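Local coordinates for tungstate ABC transporter, periplasmic tungstate-binding protein (Geobacter sulfurreducens, PDB 3LR1) that probably captures tungstate in the periplasm and delivers it to the membrane components of an ABC transporter for uptake, at residues V87-K92 against T168-G173; S10-T15 against V58-R63. All blocks are in the same frame, centred on the assembly; numbering follows the deposited sequence.

Interaction 1: V87-K92 against T168-G173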
loop_
_atom_site.group_PDB
_atom_site.type_symbol
_atom_site.label_atom_id
_atom_site.label_comp_id
_atom_site.label_asym_id
_atom_site.label_seq_id
_atom_site.Cartn_x
_atom_site.Cartn_y
_atom_site.Cartn_z
ATOM N N VAL A 87 -6.887 0.259 -8.892
ATOM C CA VAL A 87 -8.047 -0.063 -9.715
ATOM C C VAL A 87 -9.351 0.302 -8.968
ATOM O O VAL A 87 -9.361 0.526 -7.757
ATOM C CB VAL A 87 -8.056 -1.612 -10.097
ATOM C CG1 VAL A 87 -6.795 -2.069 -10.974
ATOM C CG2 VAL A 87 -8.128 -2.477 -8.866
ATOM N N ILE A 88 -10.464 0.406 -9.696
ATOM C CA ILE A 88 -11.753 0.602 -9.077
ATOM C C ILE A 88 -12.523 -0.717 -9.269
ATOM O O ILE A 88 -12.692 -1.244 -10.398
ATOM C CB ILE A 88 -12.562 1.838 -9.607
ATOM C CG1 ILE A 88 -11.690 3.126 -9.548
ATOM C CG2 ILE A 88 -13.944 1.997 -8.805
ATOM C CD1 ILE A 88 -12.196 4.361 -10.264
ATOM N N VAL A 89 -12.962 -1.265 -8.137
ATOM C CA VAL A 89 -13.754 -2.446 -8.109
ATOM C C VAL A 89 -15.175 -2.116 -7.653
ATOM O O VAL A 89 -15.448 -1.111 -7.001
ATOM C CB VAL A 89 -13.145 -3.567 -7.183
ATOM C CG1 VAL A 89 -11.736 -4.097 -7.712
ATOM C CG2 VAL A 89 -13.124 -3.158 -5.722
ATOM N N GLY A 90 -16.076 -2.995 -8.027
ATOM C CA GLY A 90 -17.465 -2.839 -7.696
ATOM C C GLY A 90 -18.291 -4.052 -8.125
ATOM O O GLY A 90 -17.756 -5.011 -8.654
ATOM N N PRO A 91 -19.587 -4.019 -7.916
ATOM C CA PRO A 91 -20.453 -5.129 -8.272
ATOM C C PRO A 91 -20.416 -5.519 -9.732
ATOM O O PRO A 91 -20.297 -4.670 -10.549
ATOM C CB PRO A 91 -21.822 -4.601 -7.915
ATOM C CG PRO A 91 -21.669 -3.222 -7.729
ATOM C CD PRO A 91 -20.330 -2.945 -7.292
ATOM N N LYS A 92 -20.508 -6.787 -10.050
ATOM C CA LYS A 92 -20.267 -7.204 -11.408
ATOM C C LYS A 92 -21.250 -6.682 -12.444
ATOM O O LYS A 92 -21.003 -6.775 -13.615
ATOM C CB LYS A 92 -20.086 -8.698 -11.517
ATOM C CG LYS A 92 -21.322 -9.533 -11.517
ATOM C CD LYS A 92 -20.903 -10.914 -11.833
ATOM C CE LYS A 92 -21.949 -11.937 -11.557
ATOM N NZ LYS A 92 -21.954 -12.880 -12.688
ATOM N N THR A 168 -15.097 0.781 -4.630
ATOM C CA THR A 168 -13.981 1.254 -3.866
ATOM C C THR A 168 -12.734 1.307 -4.749
ATOM O O THR A 168 -12.614 0.517 -5.732
ATOM C CB THR A 168 -13.749 0.398 -2.560
ATOM O OG1 THR A 168 -12.845 1.129 -1.704
ATOM C CG2 THR A 168 -13.166 -0.992 -2.854
ATOM N N LEU A 169 -11.825 2.220 -4.391
ATOM C CA LEU A 169 -10.523 2.330 -4.964
ATOM C C LEU A 169 -9.618 1.424 -4.136
ATOM O O LEU A 169 -9.583 1.521 -2.902
ATOM C CB LEU A 169 -10.027 3.780 -4.933
ATOM C CG LEU A 169 -8.662 4.016 -5.528
ATOM C CD1 LEU A 169 -8.734 4.022 -7.126
ATOM C CD2 LEU A 169 -8.056 5.327 -4.948
ATOM N N THR A 170 -8.965 0.477 -4.815
ATOM C CA THR A 170 -8.098 -0.496 -4.155
ATOM C C THR A 170 -6.791 -0.662 -4.900
ATOM O O THR A 170 -6.738 -0.524 -6.107
ATOM C CB THR A 170 -8.800 -1.910 -3.967
ATOM O OG1 THR A 170 -7.932 -2.794 -3.238
ATOM C CG2 THR A 170 -9.153 -2.580 -5.290
ATOM N N ASP A 171 -5.696 -0.950 -4.178
ATOM C CA ASP A 171 -4.498 -1.425 -4.873
ATOM C C ASP A 171 -4.820 -2.855 -5.432
ATOM O O ASP A 171 -5.581 -3.608 -4.816
ATOM C CB ASP A 171 -3.318 -1.441 -3.932
ATOM C CG ASP A 171 -3.413 -2.543 -2.936
ATOM O OD1 ASP A 171 -4.168 -2.376 -1.954
ATOM O OD2 ASP A 171 -2.706 -3.592 -3.142
ATOM N N ARG A 172 -4.260 -3.184 -6.615
ATOM C CA ARG A 172 -4.556 -4.436 -7.300
ATOM C C ARG A 172 -4.021 -5.571 -6.505
ATOM O O ARG A 172 -4.609 -6.661 -6.476
ATOM C CB ARG A 172 -3.909 -4.434 -8.653
ATOM C CG ARG A 172 -4.299 -5.575 -9.526
ATOM C CD ARG A 172 -3.321 -5.600 -10.759
ATOM N NE ARG A 172 -3.477 -4.412 -11.607
ATOM C CZ ARG A 172 -4.377 -4.306 -12.590
ATOM N NH1 ARG A 172 -5.206 -5.323 -12.891
ATOM N NH2 ARG A 172 -4.430 -3.208 -13.319
ATOM N N GLY A 173 -2.899 -5.339 -5.836
ATOM C CA GLY A 173 -2.267 -6.436 -5.103
ATOM C C GLY A 173 -3.206 -7.020 -4.070
ATOM O O GLY A 173 -3.407 -8.236 -3.997
#
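Thr170 sets OG1 anti to its backbone N (chi1 -176°), which leaves CG2 between the backbone N and the carbonyl carbon and turned to two valines of the neighbouring strand. Val87 has its CG2 in the same crowded position, with CG1 anti to the carbonyl carbon (chi1 -62°), and the two side chains lie side by side, Val87 CG2 being 3.7 Å from Thr170 CG2. The methyl of Thr170 also meets Val89 CG1 at 3.9 Å, so it packs on both valines. Beyond it, Thr168 CG2 and Val89 CG2 lie alongside each other, 3.6 Å apart. Thr168 OG1 is satisfied by Ile119 O, and Thr170 OG1 donates to Asp171 O at 2.9 Å. A glycine in place of Thr170 would probably leave Val87 CG2 and Val89 CG1 without the methyl they share, and Asp171 O without this hydroxyl donor. On the other face of the sheet, Ile88 CG1 packs on Leu169 CD1 at 3.9 Å. The backbones are joined by two pairs of reciprocal hydrogen bonds, Val87 with Thr170 and Val89 with Thr168; in the first pair Val87 N reaches Thr170 O at 2.9 Å with an N-H...O angle of 176°. Past the strand end, Val87 CG1 sits over one face of the Arg172 guanidinium, towards its rim and 3.5 Å from NH2. That same NH2 forms a salt bridge with Asp85, which helps to fix the group. Helix 154-164 covers the Thr168 and Thr170 side, touching them through Val157, Met154 and Ile158. Asp171 is the N-cap of helix 172-178. The whole is an antiparallel pairing of strands 78-90 and 167-171, within a fold consistent with the periplasmic binding protein superfamily.

Interaction 2: S10-T15 against V58-R63; sequences STTTST and VFVHAR
Two neighbouring parallel strands of the mixed sheet, 6-12 and 57-60, meet here, and the first runs straight into helix 13-18 beside a bound tungsten ion, in a fold consistent with the periplasmic binding protein superfamily. The strand segments diverge by only 13° and lie 4.9 Å apart at closest approach. Phe59 N donates to Ser10 O at 2.9 Å. One residue further on, a side chain takes over: Thr11 OG1, anti to its backbone N (chi1 -165°), donates to Phe59 O at 2.7 Å, the donor tilted 17° from the carbonyl plane. Ser10 OG touches Val58 CG2 and CG1, while its polar partner is Ala46 O. On the face carrying Thr11, the Phe59 ring lies beside that side chain and is met obliquely by Thr15 CG2, 3.7 Å from CE2; Tyr199 meets the same ring. Thr12 CG2 reaches Val60 CG1 more loosely, at 4.2 Å. Thr12 is the N-cap residue of the helix, and its side chain lies about 4 Å from the tungsten. Its hydroxyl is held by a neighbour one turn along, with Thr12 OG1 and Thr15 OG1 sharing a hydrogen bond of 2.9 Å.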
loop_
_atom_site.group_PDB
_atom_site.type_symbol
_atom_site.label_atom_id
_atom_site.label_comp_id
_atom_site.label_asym_id
_atom_site.label_seq_id
_atom_site.Cartn_x
_atom_site.Cartn_y
_atom_site.Cartn_z
ATOM N N SER A 10 8.893 -2.739 9.297
ATOM C CA SER A 10 7.476 -2.348 9.448
ATOM C C SER A 10 6.916 -2.033 8.072
ATOM O O SER A 10 7.614 -1.494 7.194
ATOM C CB SER A 10 7.247 -1.161 10.392
ATOM O OG SER A 10 7.796 0.007 9.835
ATOM N N THR A 11 5.656 -2.395 7.905
ATOM C CA THR A 11 4.906 -2.189 6.650
ATOM C C THR A 11 3.428 -2.092 6.953
ATOM O O THR A 11 3.011 -2.079 8.135
ATOM C CB THR A 11 5.206 -3.258 5.608
ATOM O OG1 THR A 11 4.742 -2.846 4.299
ATOM C CG2 THR A 11 4.704 -4.624 5.953
ATOM N N THR A 12 2.609 -1.980 5.932
ATOM C CA THR A 12 1.191 -1.948 6.224
ATOM C C THR A 12 0.530 -3.289 5.959
ATOM O O THR A 12 1.033 -4.106 5.176
ATOM C CB THR A 12 0.459 -0.891 5.417
ATOM O OG1 THR A 12 0.472 -1.294 4.080
ATOM C CG2 THR A 12 1.079 0.473 5.578
ATOM N N THR A 13 -0.561 -3.544 6.700
ATOM C CA THR A 13 -1.338 -4.761 6.565
ATOM C C THR A 13 -1.753 -4.966 5.125
ATOM O O THR A 13 -1.787 -6.084 4.623
ATOM C CB THR A 13 -2.607 -4.692 7.406
ATOM O OG1 THR A 13 -2.254 -4.616 8.813
ATOM C CG2 THR A 13 -3.377 -5.919 7.135
ATOM N N SER A 14 -2.112 -3.871 4.480
ATOM C CA SER A 14 -2.415 -3.826 3.058
ATOM C C SER A 14 -1.245 -4.397 2.152
ATOM O O SER A 14 -1.443 -5.252 1.281
ATOM C CB SER A 14 -2.927 -2.364 2.725
ATOM O OG SER A 14 -3.873 -1.811 3.782
ATOM N N THR A 15 -0.010 -4.005 2.412
ATOM C CA THR A 15 1.164 -4.557 1.695
ATOM C C THR A 15 1.397 -6.088 2.025
ATOM O O THR A 15 1.775 -6.909 1.202
ATOM C CB THR A 15 2.350 -3.642 2.061
ATOM O OG1 THR A 15 1.936 -2.265 1.804
ATOM C CG2 THR A 15 3.613 -3.977 1.297
ATOM N N VAL A 58 11.602 0.533 7.136
ATOM C CA VAL A 58 10.224 0.877 6.954
ATOM C C VAL A 58 9.913 0.761 5.490
ATOM O O VAL A 58 10.645 1.315 4.681
ATOM C CB VAL A 58 9.907 2.323 7.515
ATOM C CG1 VAL A 58 8.495 2.726 7.228
ATOM C CG2 VAL A 58 10.191 2.391 9.019
ATOM N N PHE A 59 8.786 0.126 5.155
ATOM C CA PHE A 59 8.389 -0.064 3.737
ATOM C C PHE A 59 6.900 0.277 3.586
ATOM O O PHE A 59 6.014 -0.503 3.995
ATOM C CB PHE A 59 8.684 -1.495 3.308
ATOM C CG PHE A 59 8.273 -1.832 1.895
ATOM C CD1 PHE A 59 8.731 -1.132 0.841
ATOM C CD2 PHE A 59 7.441 -2.863 1.658
ATOM C CE1 PHE A 59 8.420 -1.489 -0.481
ATOM C CE2 PHE A 59 7.106 -3.240 0.334
ATOM C CZ PHE A 59 7.600 -2.522 -0.713
ATOM N N VAL A 60 6.623 1.429 3.020
ATOM C CA VAL A 60 5.259 1.950 3.003
ATOM C C VAL A 60 5.002 2.695 1.717
ATOM O O VAL A 60 5.920 3.062 1.009
ATOM C CB VAL A 60 4.963 2.906 4.174
ATOM C CG1 VAL A 60 4.982 2.142 5.556
ATOM C CG2 VAL A 60 5.901 4.098 4.166
ATOM N N HIS A 61 3.756 2.938 1.423
ATOM C CA HIS A 61 3.387 3.755 0.264
ATOM C C HIS A 61 2.626 4.918 0.887
ATOM O O HIS A 61 1.448 4.828 1.127
ATOM C CB HIS A 61 2.499 2.978 -0.792
ATOM C CG HIS A 61 2.058 3.853 -1.924
ATOM N ND1 HIS A 61 2.923 4.720 -2.568
ATOM C CD2 HIS A 61 0.836 4.094 -2.454
ATOM C CE1 HIS A 61 2.253 5.434 -3.461
ATOM N NE2 HIS A 61 0.989 5.076 -3.410
ATOM N N ALA A 62 3.296 6.039 1.128
ATOM C CA ALA A 62 2.657 7.216 1.788
ATOM C C ALA A 62 3.644 8.354 1.679
ATOM O O ALA A 62 4.451 8.651 2.602
ATOM C CB ALA A 62 2.355 6.927 3.228
ATOM N N ARG A 63 3.658 8.926 0.512
ATOM C CA ARG A 63 4.766 9.800 0.122
ATOM C C ARG A 63 5.011 10.981 1.095
ATOM O O ARG A 63 6.146 11.228 1.540
ATOM C CB ARG A 63 4.545 10.328 -1.312
ATOM C CG ARG A 63 5.696 11.238 -1.821
ATOM C CD ARG A 63 7.101 10.619 -1.485
ATOM N NE ARG A 63 7.936 10.391 -2.662
ATOM C CZ ARG A 63 7.749 9.389 -3.520
ATOM N NH1 ARG A 63 6.741 8.532 -3.321
ATOM N NH2 ARG A 63 8.551 9.225 -4.576
#

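Overall arrangement
Both contacts are strand pairings ending at a helix N-terminus, and both belong to one mixed sheet, yet their centres lie 19 Å apart. Interaction 2 is parallel and central, about 6 Å from the centre of the chain; interaction 1 is antiparallel and further out, at 13 Å. Their nearest atoms, about 5 Å apart without touching, lie where Asp171, the N-cap of helix 172-178, faces Ser14 at the start of helix 13-18. A tungsten ion lies about 4 Å from the side chain of Thr12 in 10-15, whereas the side chain of Thr170 is about 9 Å from a tungsten. Met154 links the surroundings, touching Thr170 and donating its backbone N-H to Ser14 OG.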